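EF-P arginine 32 rhamnosyl-transferase (Pseudomonas putida KT2440, PDB 5NV8) belongs to the EarP family of bacterial glycosyltransferases and is modelled with 2'-deoxy-thymidine-beta-L-rhamnose in its ligand pocket. Local coordinates at residues A[239-244]-A[253-258]; A[338-341]-A[346-349]. All blocks are in the same frame, centred on the assembly; numbering follows the deposited sequence.

In the fold
From the N terminus the chain first passes the two-stranded parallel sheet, then enters the six-stranded mixed sheet. There interaction 1 closes the loop between helix 235-242 and edge strand 252-255. Only after strand 299-302 has completed that sheet does interaction 2 close the tighter corner between helices 328-343 and 347-355. The two loops follow in series, neither nested nor crossed, with centres 20 Å apart and nearest atoms about 10 Å apart. Helix 211-220 is their common neighbour: W241 of interaction 1 packs on L215 and A219, whereas M347 of interaction 2 packs on N213 and W214.

Interaction 1 (A[239-244]-A[253-258]); sequences SQWLGE and RTRGAL
The last turn of helix 235-242 runs past edge strand 252-255 with the CA atoms of L242 and R255 8.2 Å apart, a gap that side chains fill. L242 places CD2 over one face of the R255 guanidinium, 3.8 Å from R255 CZ. A bend at chi2 (-79°) brings that guanidinium back to the helix end, where R255 NH2 donates to L242 O at 3.3 Å, tilted out of the carbonyl plane. The same R255 NH2 forms a salt bridge with E244 OE2 at 2.6 Å, although as a hydrogen bond this is weak. On its other branch, R255 NH1 gives T254 O a nearly straight bond (163°) within the guanidinium plane, which limits rotation of the group. E244 thus lies between two arginines; its OE1 is modelled over a face of the R253 guanidinium, a purely electrostatic pairing whose exact geometry is doubtful. Nearer the turn, W241 CH2 touches R255 CB at 4.1 Å and W241 CZ3 reaches L258 CD1 at 4.5 Å, while the indole NE1 is bonded to D216 of helix 211-220. G256 has positive phi. The arrangement is a beta hairpin with a two-residue type II' loop (G256 and A257), joining strands 252-255 and 258-263 at the sheet edge, with a helix end packed against it, consistent with the Rossmann-like domain of a GT-B glycosyltransferase.

Interaction 2 (A[338-341]-A[346-349]); sequences WRAW and DMGQ
A340 and W341, near the end of helix 328-343, receive the side chain of M347 from the first turn of helix 347-355, forming a helix-loop-helix corner with a Met-aromatic contact at its heart. The chain turns so sharply that the CA atoms of A340 and M347 are 6.1 Å apart, and the corner illustrates how one bent side chain can bridge two consecutive helices.

The apolar contacts come first. Bends at chi2 and chi3 curl M347 back over the earlier helix, setting its CE 3.6 Å from A340 CB. Behind the terminal methyl, M347 CG lies 3.6 Å from W341 CE3, so successive parts of the thioether chain touch both residues.

The sulfur makes the aromatic contact. M347 SD approaches W341 CE3 to 3.4 Å and stands 4.5 Å from the centroid of the six-membered ring, 59° off its normal, an oblique approach. With CG anti to the backbone N (chi1 -164°), the indole swings outward and on toward the C-terminal end of its helix, where it meets this sulfur. W341 also packs edge-to-face with W214 and meets H302, so the Met-aromatic contact borders a cluster of rings, and M347 itself also touches W214; the W341 side chain lies about 11 Å from the bound 2'-deoxy-thymidine-beta-L-rhamnose.

Polar bonds hold the start of the second helix. M347 N is bonded to Q210 OE1, which ties the corner to the chain just before helix 211-220. D346 is the N-cap: its OD2 accepts a weak bond from Q349 N at 3.4 Å, whereas its OD1 is met from above the carboxylate plane by G348 N at 3.0 Å, with an N-H...O angle of 161°.

Interaction 1 (A[239-244]-A[253-258])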
loop_
_atom_site.group_PDB
_atom_site.type_symbol
_atom_site.label_atom_id
_atom_site.label_comp_id
_atom_site.label_asym_id
_atom_site.label_seq_id
_atom_site.Cartn_x
_atom_site.Cartn_y
_atom_site.Cartn_z
ATOM N N SER A 239 -3.726 6.974 20.471
ATOM C CA SER A 239 -3.689 7.049 21.926
ATOM C C SER A 239 -4.478 8.248 22.437
ATOM O O SER A 239 -5.200 8.142 23.435
ATOM C CB SER A 239 -2.241 7.105 22.412
ATOM O OG SER A 239 -1.448 6.123 21.768
ATOM N N GLN A 240 -4.360 9.396 21.763
ATOM C CA GLN A 240 -5.111 10.581 22.166
ATOM C C GLN A 240 -6.616 10.374 22.056
ATOM O O GLN A 240 -7.380 11.095 22.705
ATOM C CB GLN A 240 -4.693 11.786 21.320
ATOM C CG GLN A 240 -3.196 12.045 21.285
ATOM C CD GLN A 240 -2.781 12.903 20.100
ATOM O OE1 GLN A 240 -3.554 13.730 19.617
ATOM N NE2 GLN A 240 -1.556 12.704 19.626
ATOM N N TRP A 241 -7.059 9.410 21.246
ATOM C CA TRP A 241 -8.486 9.135 21.131
ATOM C C TRP A 241 -8.970 8.215 22.247
ATOM O O TRP A 241 -10.027 8.458 22.837
ATOM C CB TRP A 241 -8.798 8.523 19.764
ATOM C CG TRP A 241 -10.257 8.248 19.562
ATOM C CD1 TRP A 241 -11.218 9.144 19.190
ATOM C CD2 TRP A 241 -10.925 6.993 19.738
ATOM N NE1 TRP A 241 -12.440 8.523 19.118
ATOM C CE2 TRP A 241 -12.288 7.202 19.450
ATOM C CE3 TRP A 241 -10.502 5.712 20.108
ATOM C CZ2 TRP A 241 -13.232 6.178 19.519
ATOM C CZ3 TRP A 241 -11.441 4.697 20.177
ATOM C CH2 TRP A 241 -12.791 4.937 19.885
ATOM N N LEU A 242 -8.212 7.157 22.547
ATOM C CA LEU A 242 -8.612 6.246 23.613
ATOM C C LEU A 242 -8.463 6.886 24.988
ATOM O O LEU A 242 -9.211 6.547 25.911
ATOM C CB LEU A 242 -7.799 4.955 23.533
ATOM C CG LEU A 242 -8.119 4.060 22.333
ATOM C CD1 LEU A 242 -6.893 3.268 21.919
ATOM C CD2 LEU A 242 -9.283 3.130 22.644
ATOM N N GLY A 243 -7.507 7.800 25.145
ATOM C CA GLY A 243 -7.378 8.583 26.354
ATOM C C GLY A 243 -6.591 7.946 27.479
ATOM O O GLY A 243 -6.405 8.588 28.520
ATOM N N GLU A 244 -6.122 6.714 27.314
ATOM C CA GLU A 244 -5.360 6.049 28.357
ATOM C C GLU A 244 -3.863 6.252 28.094
ATOM O O GLU A 244 -3.467 7.171 27.368
ATOM C CB GLU A 244 -5.774 4.575 28.425
ATOM C CG GLU A 244 -7.180 4.307 27.907
ATOM C CD GLU A 244 -7.774 3.012 28.437
ATOM O OE1 GLU A 244 -7.113 1.961 28.353
ATOM O OE2 GLU A 244 -8.920 3.047 28.932
ATOM N N ARG A 253 -7.358 -2.965 22.565
ATOM C CA ARG A 253 -8.360 -2.337 23.416
ATOM C C ARG A 253 -9.666 -2.158 22.653
ATOM O O ARG A 253 -9.671 -1.894 21.446
ATOM C CB ARG A 253 -7.876 -0.974 23.945
ATOM C CG ARG A 253 -6.443 -0.969 24.472
ATOM C CD ARG A 253 -6.045 0.397 25.009
ATOM N NE ARG A 253 -5.403 0.295 26.317
ATOM C CZ ARG A 253 -4.777 1.300 26.923
ATOM N NH1 ARG A 253 -4.730 2.493 26.350
ATOM N NH2 ARG A 253 -4.224 1.120 28.115
ATOM N N THR A 254 -10.777 -2.278 23.380
ATOM C CA THR A 254 -12.113 -2.248 22.800
ATOM C C THR A 254 -12.903 -1.061 23.337
ATOM O O THR A 254 -12.866 -0.768 24.536
ATOM C CB THR A 254 -12.873 -3.551 23.097
ATOM O OG1 THR A 254 -12.148 -4.663 22.555
ATOM C CG2 THR A 254 -14.268 -3.520 22.485
ATOM N N ARG A 255 -13.613 -0.379 22.434
ATOM C CA ARG A 255 -14.562 0.676 22.792
ATOM C C ARG A 255 -15.812 0.478 21.947
ATOM O O ARG A 255 -15.796 0.752 20.743
ATOM C CB ARG A 255 -13.975 2.068 22.566
ATOM C CG ARG A 255 -12.775 2.380 23.419
ATOM C CD ARG A 255 -13.191 2.762 24.830
ATOM N NE ARG A 255 -12.103 3.431 25.529
ATOM C CZ ARG A 255 -11.049 2.807 26.043
ATOM N NH1 ARG A 255 -10.937 1.487 25.947
ATOM N NH2 ARG A 255 -10.108 3.504 26.654
ATOM N N GLY A 256 -16.888 0.007 22.573
ATOM C CA GLY A 256 -18.125 -0.243 21.858
ATOM C C GLY A 256 -17.998 -1.334 20.812
ATOM O O GLY A 256 -17.752 -2.497 21.140
ATOM N N ALA A 257 -18.176 -0.969 19.546
ATOM C CA ALA A 257 -18.069 -1.915 18.444
ATOM C C ALA A 257 -16.661 -2.013 17.876
ATOM O O ALA A 257 -16.397 -2.907 17.065
ATOM C CB ALA A 257 -19.041 -1.533 17.321
ATOM N N LEU A 258 -15.758 -1.126 18.278
ATOM C CA LEU A 258 -14.413 -1.062 17.722
ATOM C C LEU A 258 -13.420 -1.664 18.707
ATOM O O LEU A 258 -13.407 -1.299 19.888
ATOM C CB LEU A 258 -14.033 0.386 17.394
ATOM C CG LEU A 258 -12.678 0.711 16.743
ATOM C CD1 LEU A 258 -11.571 0.939 17.770
ATOM C CD2 LEU A 258 -12.277 -0.368 15.746
#

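Interaction 2 (A[338-341]-A[346-349])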
loop_
_atom_site.group_PDB
_atom_site.type_symbol
_atom_site.label_atom_id
_atom_site.label_comp_id
_atom_site.label_asym_id
_atom_site.label_seq_id
_atom_site.Cartn_x
_atom_site.Cartn_y
_atom_site.Cartn_z
ATOM N N TRP A 338 -12.648 9.358 0.083
ATOM C CA TRP A 338 -11.221 9.588 -0.110
ATOM C C TRP A 338 -10.849 11.053 0.086
ATOM O O TRP A 338 -9.779 11.356 0.626
ATOM C CB TRP A 338 -10.809 9.099 -1.499
ATOM C CG TRP A 338 -10.689 7.611 -1.589
ATOM C CD1 TRP A 338 -11.583 6.685 -1.136
ATOM C CD2 TRP A 338 -9.612 6.875 -2.178
ATOM N NE1 TRP A 338 -11.124 5.415 -1.402
ATOM C CE2 TRP A 338 -9.918 5.506 -2.045
ATOM C CE3 TRP A 338 -8.418 7.242 -2.805
ATOM C CZ2 TRP A 338 -9.073 4.503 -2.514
ATOM C CZ3 TRP A 338 -7.582 6.246 -3.269
ATOM C CH2 TRP A 338 -7.912 4.892 -3.120
ATOM N N ARG A 339 -11.711 11.977 -0.349
ATOM C CA ARG A 339 -11.436 13.394 -0.134
ATOM C C ARG A 339 -11.456 13.737 1.350
ATOM O O ARG A 339 -10.649 14.549 1.816
ATOM C CB ARG A 339 -12.451 14.249 -0.890
ATOM C CG ARG A 339 -12.270 14.247 -2.398
ATOM C CD ARG A 339 -13.461 14.886 -3.092
ATOM N NE ARG A 339 -13.232 15.059 -4.523
ATOM C CZ ARG A 339 -14.167 15.436 -5.389
ATOM N NH1 ARG A 339 -15.400 15.683 -4.968
ATOM N NH2 ARG A 339 -13.868 15.569 -6.674
ATOM N N ALA A 340 -12.367 13.120 2.109
ATOM C CA ALA A 340 -12.485 13.418 3.533
ATOM C C ALA A 340 -11.221 13.032 4.293
ATOM O O ALA A 340 -10.770 13.772 5.176
ATOM C CB ALA A 340 -13.701 12.701 4.112
ATOM N N TRP A 341 -10.638 11.879 3.965
ATOM C CA TRP A 341 -9.413 11.415 4.605
ATOM C C TRP A 341 -8.208 12.284 4.270
ATOM O O TRP A 341 -7.176 12.170 4.941
ATOM C CB TRP A 341 -9.148 9.961 4.197
ATOM C CG TRP A 341 -8.147 9.220 5.043
ATOM C CD1 TRP A 341 -7.026 8.574 4.603
ATOM C CD2 TRP A 341 -8.184 9.029 6.465
ATOM N NE1 TRP A 341 -6.362 7.999 5.659
ATOM C CE2 TRP A 341 -7.050 8.265 6.814
ATOM C CE3 TRP A 341 -9.060 9.434 7.476
ATOM C CZ2 TRP A 341 -6.771 7.899 8.131
ATOM C CZ3 TRP A 341 -8.784 9.070 8.784
ATOM C CH2 TRP A 341 -7.648 8.311 9.099
ATOM N N ASP A 346 -15.852 15.179 7.212
ATOM C CA ASP A 346 -16.280 14.263 8.269
ATOM C C ASP A 346 -16.093 12.807 7.868
ATOM O O ASP A 346 -16.695 12.333 6.900
ATOM C CB ASP A 346 -17.744 14.524 8.640
ATOM C CG ASP A 346 -18.231 13.630 9.783
ATOM O OD1 ASP A 346 -17.394 13.074 10.528
ATOM O OD2 ASP A 346 -19.460 13.495 9.949
ATOM N N MET A 347 -15.261 12.100 8.636
ATOM C CA MET A 347 -14.988 10.694 8.371
ATOM C C MET A 347 -16.159 9.793 8.741
ATOM O O MET A 347 -16.223 8.657 8.263
ATOM C CB MET A 347 -13.732 10.254 9.125
ATOM C CG MET A 347 -12.465 10.221 8.288
ATOM S SD MET A 347 -12.383 8.812 7.164
ATOM C CE MET A 347 -12.891 9.555 5.618
ATOM N N GLY A 348 -17.081 10.267 9.581
ATOM C CA GLY A 348 -18.231 9.450 9.930
ATOM C C GLY A 348 -19.252 9.375 8.807
ATOM O O GLY A 348 -19.663 8.285 8.398
ATOM N N GLN A 349 -19.672 10.538 8.296
ATOM C CA GLN A 349 -20.674 10.565 7.232
ATOM C C GLN A 349 -20.191 9.816 5.997
ATOM O O GLN A 349 -20.944 9.036 5.402
ATOM C CB GLN A 349 -21.025 12.011 6.870
ATOM C CG GLN A 349 -21.730 12.793 7.967
ATOM C CD GLN A 349 -23.078 12.207 8.344
ATOM O OE1 GLN A 349 -23.743 11.570 7.527
ATOM N NE2 GLN A 349 -23.491 12.428 9.588
#